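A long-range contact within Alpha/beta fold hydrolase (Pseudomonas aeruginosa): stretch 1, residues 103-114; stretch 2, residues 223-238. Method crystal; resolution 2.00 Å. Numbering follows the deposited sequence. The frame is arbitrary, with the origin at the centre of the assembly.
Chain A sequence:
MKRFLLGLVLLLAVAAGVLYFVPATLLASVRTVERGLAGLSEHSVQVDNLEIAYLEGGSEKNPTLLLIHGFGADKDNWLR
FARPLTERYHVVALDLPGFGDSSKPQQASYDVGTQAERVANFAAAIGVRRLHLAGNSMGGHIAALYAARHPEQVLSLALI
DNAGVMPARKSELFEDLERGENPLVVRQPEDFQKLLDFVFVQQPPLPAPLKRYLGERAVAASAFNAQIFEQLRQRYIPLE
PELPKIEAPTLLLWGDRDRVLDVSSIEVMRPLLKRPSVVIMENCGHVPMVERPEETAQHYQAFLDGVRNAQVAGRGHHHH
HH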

ATOM      1  N   SER A 103       5.664  -8.891 -10.817  1.00 34.98           N
ATOM      2  CA  SER A 103       5.012  -9.528 -11.967  1.00 38.83           C
ATOM      3  C   SER A 103       3.515  -9.262 -11.968  1.00 35.89           C
ATOM      4  O   SER A 103       2.896  -9.190 -10.911  1.00 34.87           O
ATOM      5  N   LYS A 104       2.948  -9.143 -13.163  1.00 37.52           N
ATOM      6  CA  LYS A 104       1.514  -8.918 -13.353  1.00 43.69           C
ATOM      7  C   LYS A 104       0.915  -9.891 -14.383  1.00 42.99           C
ATOM      8  O   LYS A 104       0.445  -9.465 -15.438  1.00 49.54           O
ATOM      9  N   PRO A 105       0.902 -11.196 -14.064  1.00 44.82           N
ATOM     10  CA  PRO A 105       0.334 -12.190 -14.996  1.00 52.54           C
ATOM     11  C   PRO A 105      -1.124 -11.875 -15.321  1.00 53.36           C
ATOM     12  O   PRO A 105      -1.922 -11.645 -14.408  1.00 48.37           O
ATOM     13  N   GLN A 106      -1.463 -11.869 -16.600  1.00 50.80           N
ATOM     14  CA  GLN A 106      -2.781 -11.441 -17.034  1.00 58.85           C
ATOM     15  C   GLN A 106      -3.901 -12.371 -16.567  1.00 57.33           C
ATOM     16  O   GLN A 106      -5.020 -11.920 -16.332  1.00 64.68           O
ATOM     17  N   GLN A 107      -3.600 -13.657 -16.411  1.00 55.18           N
ATOM     18  CA  GLN A 107      -4.643 -14.639 -16.099  1.00 62.08           C
ATOM     19  C   GLN A 107      -4.678 -15.070 -14.633  1.00 61.48           C
ATOM     20  O   GLN A 107      -5.366 -16.022 -14.275  1.00 63.85           O
ATOM     21  N   ALA A 108      -3.955 -14.370 -13.772  1.00 53.02           N
ATOM     22  CA  ALA A 108      -3.897 -14.788 -12.382  1.00 53.25           C
ATOM     23  C   ALA A 108      -5.109 -14.279 -11.600  1.00 53.69           C
ATOM     24  O   ALA A 108      -5.846 -13.403 -12.064  1.00 49.61           O
ATOM     25  N   SER A 109      -5.319 -14.846 -10.419  1.00 51.73           N
ATOM     26  CA  SER A 109      -6.299 -14.311  -9.495  1.00 53.68           C
ATOM     27  C   SER A 109      -5.635 -13.264  -8.589  1.00 48.28           C
ATOM     28  O   SER A 109      -4.527 -13.470  -8.088  1.00 44.21           O
ATOM     29  N   TYR A 110      -6.328 -12.158  -8.356  1.00 43.50           N
ATOM     30  CA  TYR A 110      -5.795 -11.110  -7.520  1.00 42.08           C
ATOM     31  C   TYR A 110      -6.712 -10.809  -6.344  1.00 43.75           C
ATOM     32  O   TYR A 110      -6.621  -9.741  -5.749  1.00 40.68           O
ATOM     33  N   ASP A 111      -7.591 -11.755  -6.023  1.00 42.26           N
ATOM     34  CA  ASP A 111      -8.410 -11.652  -4.821  1.00 44.50           C
ATOM     35  C   ASP A 111      -7.523 -11.644  -3.576  1.00 43.68           C
ATOM     36  O   ASP A 111      -6.401 -12.149  -3.605  1.00 45.47           O
ATOM     37  N   VAL A 112      -8.030 -11.103  -2.475  1.00 46.59           N
ATOM     38  CA  VAL A 112      -7.189 -10.888  -1.294  1.00 39.64           C
ATOM     39  C   VAL A 112      -6.793 -12.214  -0.633  1.00 42.89           C
ATOM     40  O   VAL A 112      -5.782 -12.293   0.064  1.00 41.68           O
ATOM     41  N   GLY A 113      -7.602 -13.248  -0.841  1.00 42.32           N
ATOM     42  CA  GLY A 113      -7.287 -14.567  -0.318  1.00 47.85           C
ATOM     43  C   GLY A 113      -6.057 -15.182  -0.975  1.00 48.10           C
ATOM     44  O   GLY A 113      -5.138 -15.642  -0.299  1.00 46.80           O
ATOM     45  N   THR A 114      -6.038 -15.176  -2.303  1.00 46.96           N
ATOM     46  CA  THR A 114      -4.875 -15.613  -3.064  1.00 44.78           C
ATOM     47  C   THR A 114      -3.654 -14.724  -2.735  1.00 42.64           C
ATOM     48  O   THR A 114      -2.543 -15.211  -2.539  1.00 39.52           O
ATOM     49  N   ALA A 223      -6.237   0.228 -17.020  1.00 55.71           N
ATOM     50  CA  ALA A 223      -7.010  -0.895 -17.561  1.00 62.10           C
ATOM     51  C   ALA A 223      -6.818  -2.162 -16.721  1.00 50.59           C
ATOM     52  O   ALA A 223      -7.788  -2.813 -16.325  1.00 51.05           O
ATOM     53  N   PHE A 224      -5.565  -2.497 -16.434  1.00 50.25           N
ATOM     54  CA  PHE A 224      -5.261  -3.638 -15.587  1.00 47.83           C
ATOM     55  C   PHE A 224      -5.752  -3.424 -14.149  1.00 49.87           C
ATOM     56  O   PHE A 224      -6.267  -4.342 -13.514  1.00 49.09           O
ATOM     57  N   ASN A 225      -5.583  -2.216 -13.627  1.00 46.78           N
ATOM     58  CA  ASN A 225      -6.082  -1.938 -12.286  1.00 42.41           C
ATOM     59  C   ASN A 225      -7.597  -2.145 -12.226  1.00 45.24           C
ATOM     60  O   ASN A 225      -8.098  -2.727 -11.272  1.00 43.37           O
ATOM     61  N   ALA A 226      -8.313  -1.711 -13.265  1.00 44.51           N
ATOM     62  CA  ALA A 226      -9.765  -1.852 -13.293  1.00 47.12           C
ATOM     63  C   ALA A 226     -10.179  -3.324 -13.252  1.00 52.78           C
ATOM     64  O   ALA A 226     -11.182  -3.687 -12.634  1.00 50.61           O
ATOM     65  N   GLN A 227      -9.407  -4.163 -13.932  1.00 52.94           N
ATOM     66  CA  GLN A 227      -9.675  -5.603 -13.967  1.00 54.46           C
ATOM     67  C   GLN A 227      -9.455  -6.226 -12.582  1.00 45.17           C
ATOM     68  O   GLN A 227     -10.264  -7.021 -12.102  1.00 45.11           O
ATOM     69  N   ILE A 228      -8.366  -5.846 -11.930  1.00 42.78           N
ATOM     70  CA  ILE A 228      -8.127  -6.299 -10.568  1.00 48.97           C
ATOM     71  C   ILE A 228      -9.241  -5.817  -9.639  1.00 44.31           C
ATOM     72  O   ILE A 228      -9.727  -6.581  -8.807  1.00 46.11           O
ATOM     73  N   PHE A 229      -9.654  -4.560  -9.788  1.00 41.51           N
ATOM     74  CA  PHE A 229     -10.701  -4.012  -8.924  1.00 42.57           C
ATOM     75  C   PHE A 229     -11.991  -4.819  -9.074  1.00 47.86           C
ATOM     76  O   PHE A 229     -12.713  -5.041  -8.100  1.00 51.33           O
ATOM     77  N   GLU A 230     -12.263  -5.279 -10.290  1.00 45.01           N
ATOM     78  CA  GLU A 230     -13.454  -6.088 -10.536  1.00 48.37           C
ATOM     79  C   GLU A 230     -13.363  -7.440  -9.827  1.00 47.61           C
ATOM     80  O   GLU A 230     -14.356  -7.937  -9.295  1.00 47.53           O
ATOM     81  N   GLN A 231     -12.171  -8.029  -9.812  1.00 50.22           N
ATOM     82  CA  GLN A 231     -11.942  -9.241  -9.031  1.00 53.19           C
ATOM     83  C   GLN A 231     -12.138  -8.996  -7.532  1.00 52.97           C
ATOM     84  O   GLN A 231     -12.671  -9.843  -6.825  1.00 53.40           O
ATOM     85  N   LEU A 232     -11.702  -7.840  -7.042  1.00 44.80           N
ATOM     86  CA  LEU A 232     -11.854  -7.542  -5.621  1.00 47.11           C
ATOM     87  C   LEU A 232     -13.343  -7.450  -5.278  1.00 53.04           C
ATOM     88  O   LEU A 232     -13.760  -7.805  -4.171  1.00 51.15           O
ATOM     89  N   ARG A 233     -14.149  -7.004  -6.237  1.00 50.71           N
ATOM     90  CA  ARG A 233     -15.592  -6.949  -6.040  1.00 57.89           C
ATOM     91  C   ARG A 233     -16.231  -8.330  -6.133  1.00 53.62           C
ATOM     92  O   ARG A 233     -17.035  -8.703  -5.282  1.00 55.43           O
ATOM     93  N   GLN A 234     -15.884  -9.076  -7.180  1.00 50.42           N
ATOM     94  CA  GLN A 234     -16.537 -10.366  -7.448  1.00 57.65           C
ATOM     95  C   GLN A 234     -16.036 -11.474  -6.529  1.00 56.50           C
ATOM     96  O   GLN A 234     -16.755 -12.433  -6.260  1.00 59.08           O
ATOM     97  N   ARG A 235     -14.802 -11.344  -6.056  1.00 52.09           N
ATOM     98  CA  ARG A 235     -14.181 -12.375  -5.227  1.00 58.51           C
ATOM     99  C   ARG A 235     -13.927 -11.828  -3.828  1.00 57.04           C
ATOM    100  O   ARG A 235     -12.950 -12.180  -3.167  1.00 52.07           O
ATOM    101  N   TYR A 236     -14.835 -10.968  -3.383  1.00 57.94           N
ATOM    102  CA  TYR A 236     -14.728 -10.311  -2.085  1.00 54.44           C
ATOM    103  C   TYR A 236     -14.800 -11.321  -0.951  1.00 51.36           C
ATOM    104  O   TYR A 236     -15.640 -12.199  -0.961  1.00 53.70           O
ATOM    105  N   ILE A 237     -13.906 -11.198   0.021  1.00 48.25           N
ATOM    106  CA  ILE A 237     -13.940 -12.058   1.201  1.00 53.51           C
ATOM    107  C   ILE A 237     -14.234 -11.231   2.449  1.00 53.76           C
ATOM    108  O   ILE A 237     -13.408 -10.419   2.868  1.00 54.58           O
ATOM    109  N   PRO A 238     -15.422 -11.423   3.041  1.00 52.34           N
ATOM    110  CA  PRO A 238     -15.765 -10.686   4.261  1.00 52.34           C
ATOM    111  C   PRO A 238     -14.820 -11.019   5.407  1.00 47.28           C
ATOM    112  O   PRO A 238     -14.499 -12.186   5.621  1.00 51.25           O
TER

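The most unusual feature here is the side-chain amide of Gln 231, which reads the loop backbone at two points. Its OE1 accepts from Tyr 110 N at 2.7 Å, nearly in line. Its NE2 donates to Ala 108 O at 3.4 Å, a weak bond. The amide thus bonds to main-chain groups on both sides of Ser 109. Gln 231 points toward the loop with chi1 m and chi2 t.

Tyr 110 is the buried centre of the contact. It points toward the helix with chi1 m. Ile 228 (m, t) starts sideways, but its end comes nearer and lies over one face of the ring, with CD1 4.1 Å from the ring centroid. Phe 224 (chi1 t) also points in. Its edge is directed toward the Tyr 110 face in an offset edge-to-face pair, with planes at 85°. Phe 224 CZ lies 3.7 Å from Tyr 110 CE2. The tyrosine hydroxyl is held within its own loop, where OH donates to Pro 105 O at 2.6 Å.

At the exposed margin, Gln 227 NE2 donates to Gln 106 OE1 at 2.9 Å. Gln 227 is extended (t, t); Gln 106 is t, p.

Further along, Leu 232 (m, t) brings CD2 to 3.9 Å from Val 112 CG1. Asp 111 (chi1 p) caps the helix that follows: OD2 accepts from Thr 114 N at 2.8 Å. Its CB packs 3.7 Å from Arg 235 CB. Arg 235 NH1 lies 3.0 Å from Ser 109 OG.

Ile 237 (m, t) points in, placing CD1 3.7 Å from Gly 113 N. An ideal CB on Gly 113 would clash with that CD1, at 2.8 Å. Water 1 bridges the stretches, accepting from Val 112 N at 3.1 Å and donating to Arg 235 O at 2.9 Å.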

ATOM      1  CB  SER A 103       5.246 -11.055 -11.982  1.00 37.97           C
ATOM      2  OG  SER A 103       6.613 -11.372 -12.157  1.00 42.94           O
ATOM      3  CB  LYS A 104       1.272  -7.470 -13.796  1.00 43.55           C
ATOM      4  CG  LYS A 104       1.892  -6.422 -12.840  1.00 39.28           C
ATOM      5  CD  LYS A 104       1.768  -5.001 -13.384  1.00 43.47           C
ATOM      6  CE  LYS A 104       2.425  -3.985 -12.433  1.00 42.27           C
ATOM      7  NZ  LYS A 104       3.897  -4.207 -12.329  1.00 39.78           N
ATOM      8  CB  PRO A 105       0.427 -13.520 -14.231  1.00 53.96           C
ATOM      9  CG  PRO A 105       1.224 -13.254 -13.030  1.00 50.62           C
ATOM     10  CD  PRO A 105       1.260 -11.787 -12.762  1.00 45.61           C
ATOM     11  CB  GLN A 106      -2.814 -11.323 -18.560  1.00 64.86           C
ATOM     12  CG  GLN A 106      -4.058 -10.627 -19.106  1.00 77.07           C
ATOM     13  CD  GLN A 106      -4.101  -9.147 -18.757  1.00 80.77           C
ATOM     14  OE1 GLN A 106      -5.169  -8.595 -18.490  1.00 85.40           O
ATOM     15  NE2 GLN A 106      -2.937  -8.499 -18.754  1.00 78.33           N
ATOM     16  CB  GLN A 107      -4.483 -15.888 -16.983  1.00 63.96           C
ATOM     17  CG  GLN A 107      -4.625 -15.625 -18.470  1.00 72.00           C
ATOM     18  CD  GLN A 107      -5.942 -14.958 -18.819  1.00 84.66           C
ATOM     19  OE1 GLN A 107      -5.971 -13.927 -19.497  1.00 85.56           O
ATOM     20  NE2 GLN A 107      -7.043 -15.542 -18.355  1.00 90.63           N
ATOM     21  CB  ALA A 108      -2.605 -14.300 -11.738  1.00 50.11           C
ATOM     22  CB  SER A 109      -6.924 -15.428  -8.666  1.00 63.15           C
ATOM     23  OG  SER A 109      -7.812 -14.884  -7.705  1.00 65.61           O
ATOM     24  CB  TYR A 110      -5.546  -9.844  -8.342  1.00 43.03           C
ATOM     25  CG  TYR A 110      -4.450 -10.007  -9.365  1.00 44.11           C
ATOM     26  CD1 TYR A 110      -3.116  -9.907  -8.996  1.00 37.66           C
ATOM     27  CD2 TYR A 110      -4.746 -10.271 -10.696  1.00 45.92           C
ATOM     28  CE1 TYR A 110      -2.109 -10.064  -9.922  1.00 43.45           C
ATOM     29  CE2 TYR A 110      -3.744 -10.419 -11.634  1.00 46.02           C
ATOM     30  CZ  TYR A 110      -2.425 -10.313 -11.230  1.00 46.29           C
ATOM     31  OH  TYR A 110      -1.414 -10.459 -12.143  1.00 44.25           O
ATOM     32  CB  ASP A 111      -9.403 -12.812  -4.743  1.00 45.03           C
ATOM     33  CG  ASP A 111      -8.719 -14.134  -4.497  1.00 52.26           C
ATOM     34  OD1 ASP A 111      -8.271 -14.768  -5.476  1.00 51.07           O
ATOM     35  OD2 ASP A 111      -8.589 -14.520  -3.316  1.00 55.20           O
ATOM     36  CB  VAL A 112      -7.888  -9.982  -0.266  1.00 37.44           C
ATOM     37  CG1 VAL A 112      -8.004  -8.568  -0.808  1.00 40.56           C
ATOM     38  CG2 VAL A 112      -9.267 -10.542   0.108  1.00 39.55           C
ATOM     39  CB  THR A 114      -5.173 -15.577  -4.579  1.00 47.35           C
ATOM     40  OG1 THR A 114      -6.353 -16.342  -4.844  1.00 46.94           O
ATOM     41  CG2 THR A 114      -4.013 -16.132  -5.387  1.00 43.72           C
ATOM     42  CB  ALA A 223      -6.629  -1.159 -19.022  1.00 65.44           C
ATOM     43  CB  PHE A 224      -3.763  -3.921 -15.598  1.00 55.95           C
ATOM     44  CG  PHE A 224      -3.404  -5.243 -14.997  1.00 57.73           C
ATOM     45  CD1 PHE A 224      -3.743  -6.417 -15.639  1.00 58.55           C
ATOM     46  CD2 PHE A 224      -2.730  -5.314 -13.790  1.00 54.97           C
ATOM     47  CE1 PHE A 224      -3.419  -7.638 -15.090  1.00 63.22           C
ATOM     48  CE2 PHE A 224      -2.405  -6.540 -13.245  1.00 52.81           C
ATOM     49  CZ  PHE A 224      -2.748  -7.693 -13.889  1.00 57.54           C
ATOM     50  CB  ASN A 225      -5.728  -0.517 -11.837  1.00 40.12           C
ATOM     51  CG  ASN A 225      -4.273  -0.388 -11.363  1.00 47.99           C
ATOM     52  OD1 ASN A 225      -3.567  -1.382 -11.171  1.00 49.27           O
ATOM     53  ND2 ASN A 225      -3.829   0.847 -11.186  1.00 44.03           N
ATOM     54  CB  ALA A 226     -10.345  -1.170 -14.537  1.00 53.86           C
ATOM     55  CB  GLN A 227      -8.783  -6.273 -15.017  1.00 60.77           C
ATOM     56  CG  GLN A 227      -8.441  -7.731 -14.753  1.00 71.65           C
ATOM     57  CD  GLN A 227      -7.581  -8.328 -15.866  1.00 91.05           C
ATOM     58  OE1 GLN A 227      -6.962  -9.382 -15.693  1.00 98.88           O
ATOM     59  NE2 GLN A 227      -7.534  -7.648 -17.011  1.00 90.83           N
ATOM     60  CB  ILE A 228      -6.767  -5.821 -10.031  1.00 41.96           C
ATOM     61  CG1 ILE A 228      -5.625  -6.552 -10.740  1.00 43.01           C
ATOM     62  CG2 ILE A 228      -6.660  -6.079  -8.522  1.00 38.08           C
ATOM     63  CD1 ILE A 228      -4.247  -6.104 -10.265  1.00 42.21           C
ATOM     64  CB  PHE A 229     -10.969  -2.533  -9.229  1.00 44.11           C
ATOM     65  CG  PHE A 229     -11.757  -1.828  -8.148  1.00 44.92           C
ATOM     66  CD1 PHE A 229     -11.109  -1.222  -7.086  1.00 42.46           C
ATOM     67  CD2 PHE A 229     -13.145  -1.800  -8.183  1.00 52.12           C
ATOM     68  CE1 PHE A 229     -11.831  -0.584  -6.082  1.00 48.12           C
ATOM     69  CE2 PHE A 229     -13.873  -1.170  -7.189  1.00 46.12           C
ATOM     70  CZ  PHE A 229     -13.218  -0.562  -6.133  1.00 44.76           C
ATOM     71  CB  GLU A 230     -13.677  -6.279 -12.037  1.00 60.86           C
ATOM     72  CG  GLU A 230     -14.816  -5.442 -12.567  1.00 76.36           C
ATOM     73  CD  GLU A 230     -16.106  -5.678 -11.801  1.00 86.41           C
ATOM     74  OE1 GLU A 230     -16.651  -6.800 -11.877  1.00 92.49           O
ATOM     75  OE2 GLU A 230     -16.566  -4.741 -11.114  1.00 90.49           O
ATOM     76  CB  GLN A 231     -10.539  -9.787  -9.279  1.00 49.64           C
ATOM     77  CG  GLN A 231     -10.328 -10.368 -10.669  1.00 52.81           C
ATOM     78  CD  GLN A 231      -9.062 -11.188 -10.731  1.00 57.44           C
ATOM     79  OE1 GLN A 231      -8.656 -11.784  -9.735  1.00 54.10           O
ATOM     80  NE2 GLN A 231      -8.419 -11.211 -11.893  1.00 60.30           N
ATOM     81  CB  LEU A 232     -11.122  -6.250  -5.241  1.00 40.83           C
ATOM     82  CG  LEU A 232      -9.589  -6.243  -5.343  1.00 44.45           C
ATOM     83  CD1 LEU A 232      -9.037  -4.857  -5.072  1.00 42.36           C
ATOM     84  CD2 LEU A 232      -8.981  -7.255  -4.373  1.00 39.87           C
ATOM     85  CB  ARG A 233     -16.248  -6.019  -7.063  1.00 68.80           C
ATOM     86  CG  ARG A 233     -15.783  -4.577  -6.984  1.00 74.42           C
ATOM     87  CD  ARG A 233     -16.538  -3.698  -7.974  1.00 83.50           C
ATOM     88  NE  ARG A 233     -17.884  -3.372  -7.511  1.00 87.99           N
ATOM     89  CZ  ARG A 233     -18.693  -2.515  -8.125  1.00 89.41           C
ATOM     90  NH1 ARG A 233     -18.292  -1.903  -9.232  1.00 90.52           N
ATOM     91  NH2 ARG A 233     -19.900  -2.268  -7.635  1.00 88.41           N
ATOM     92  CB  GLN A 234     -16.335 -10.787  -8.909  1.00 58.31           C
ATOM     93  CG  GLN A 234     -16.862  -9.793  -9.921  1.00 63.50           C
ATOM     94  CD  GLN A 234     -18.369  -9.648  -9.873  1.00 75.86           C
ATOM     95  OE1 GLN A 234     -19.078 -10.553  -9.426  1.00 75.93           O
ATOM     96  NE2 GLN A 234     -18.868  -8.508 -10.338  1.00 78.45           N
ATOM     97  CB  ARG A 235     -12.877 -12.857  -5.864  1.00 52.86           C
ATOM     98  CG  ARG A 235     -13.066 -13.355  -7.302  1.00 57.54           C
ATOM     99  CD  ARG A 235     -11.754 -13.771  -7.973  1.00 57.99           C
ATOM    100  NE  ARG A 235     -11.917 -13.843  -9.431  1.00 68.82           N
ATOM    101  CZ  ARG A 235     -11.037 -14.383 -10.270  1.00 71.37           C
ATOM    102  NH1 ARG A 235      -9.914 -14.922  -9.811  1.00 69.54           N
ATOM    103  NH2 ARG A 235     -11.286 -14.394 -11.574  1.00 79.21           N
ATOM    104  CB  TYR A 236     -15.839  -9.270  -1.951  1.00 56.57           C
ATOM    105  CG  TYR A 236     -15.896  -8.534  -0.630  1.00 57.23           C
ATOM    106  CD1 TYR A 236     -15.073  -7.444  -0.392  1.00 50.73           C
ATOM    107  CD2 TYR A 236     -16.814  -8.898   0.356  1.00 52.42           C
ATOM    108  CE1 TYR A 236     -15.132  -6.750   0.804  1.00 51.26           C
ATOM    109  CE2 TYR A 236     -16.883  -8.208   1.556  1.00 51.78           C
ATOM    110  CZ  TYR A 236     -16.030  -7.133   1.772  1.00 52.56           C
ATOM    111  OH  TYR A 236     -16.082  -6.425   2.947  1.00 50.50           O
ATOM    112  CB  ILE A 237     -12.609 -12.817   1.396  1.00 52.94           C
ATOM    113  CG1 ILE A 237     -12.289 -13.671   0.162  1.00 57.68           C
ATOM    114  CG2 ILE A 237     -12.655 -13.662   2.656  1.00 48.85           C
ATOM    115  CD1 ILE A 237     -10.926 -14.351   0.221  1.00 51.84           C
ATOM    116  CB  PRO A 238     -17.190 -11.154   4.569  1.00 55.62           C
ATOM    117  CG  PRO A 238     -17.343 -12.453   3.831  1.00 59.08           C
ATOM    118  CD  PRO A 238     -16.499 -12.334   2.608  1.00 52.71           C
TER
HETATM  119  O   HOH W   1     -10.928 -10.152  -3.009  1.00 42.94           O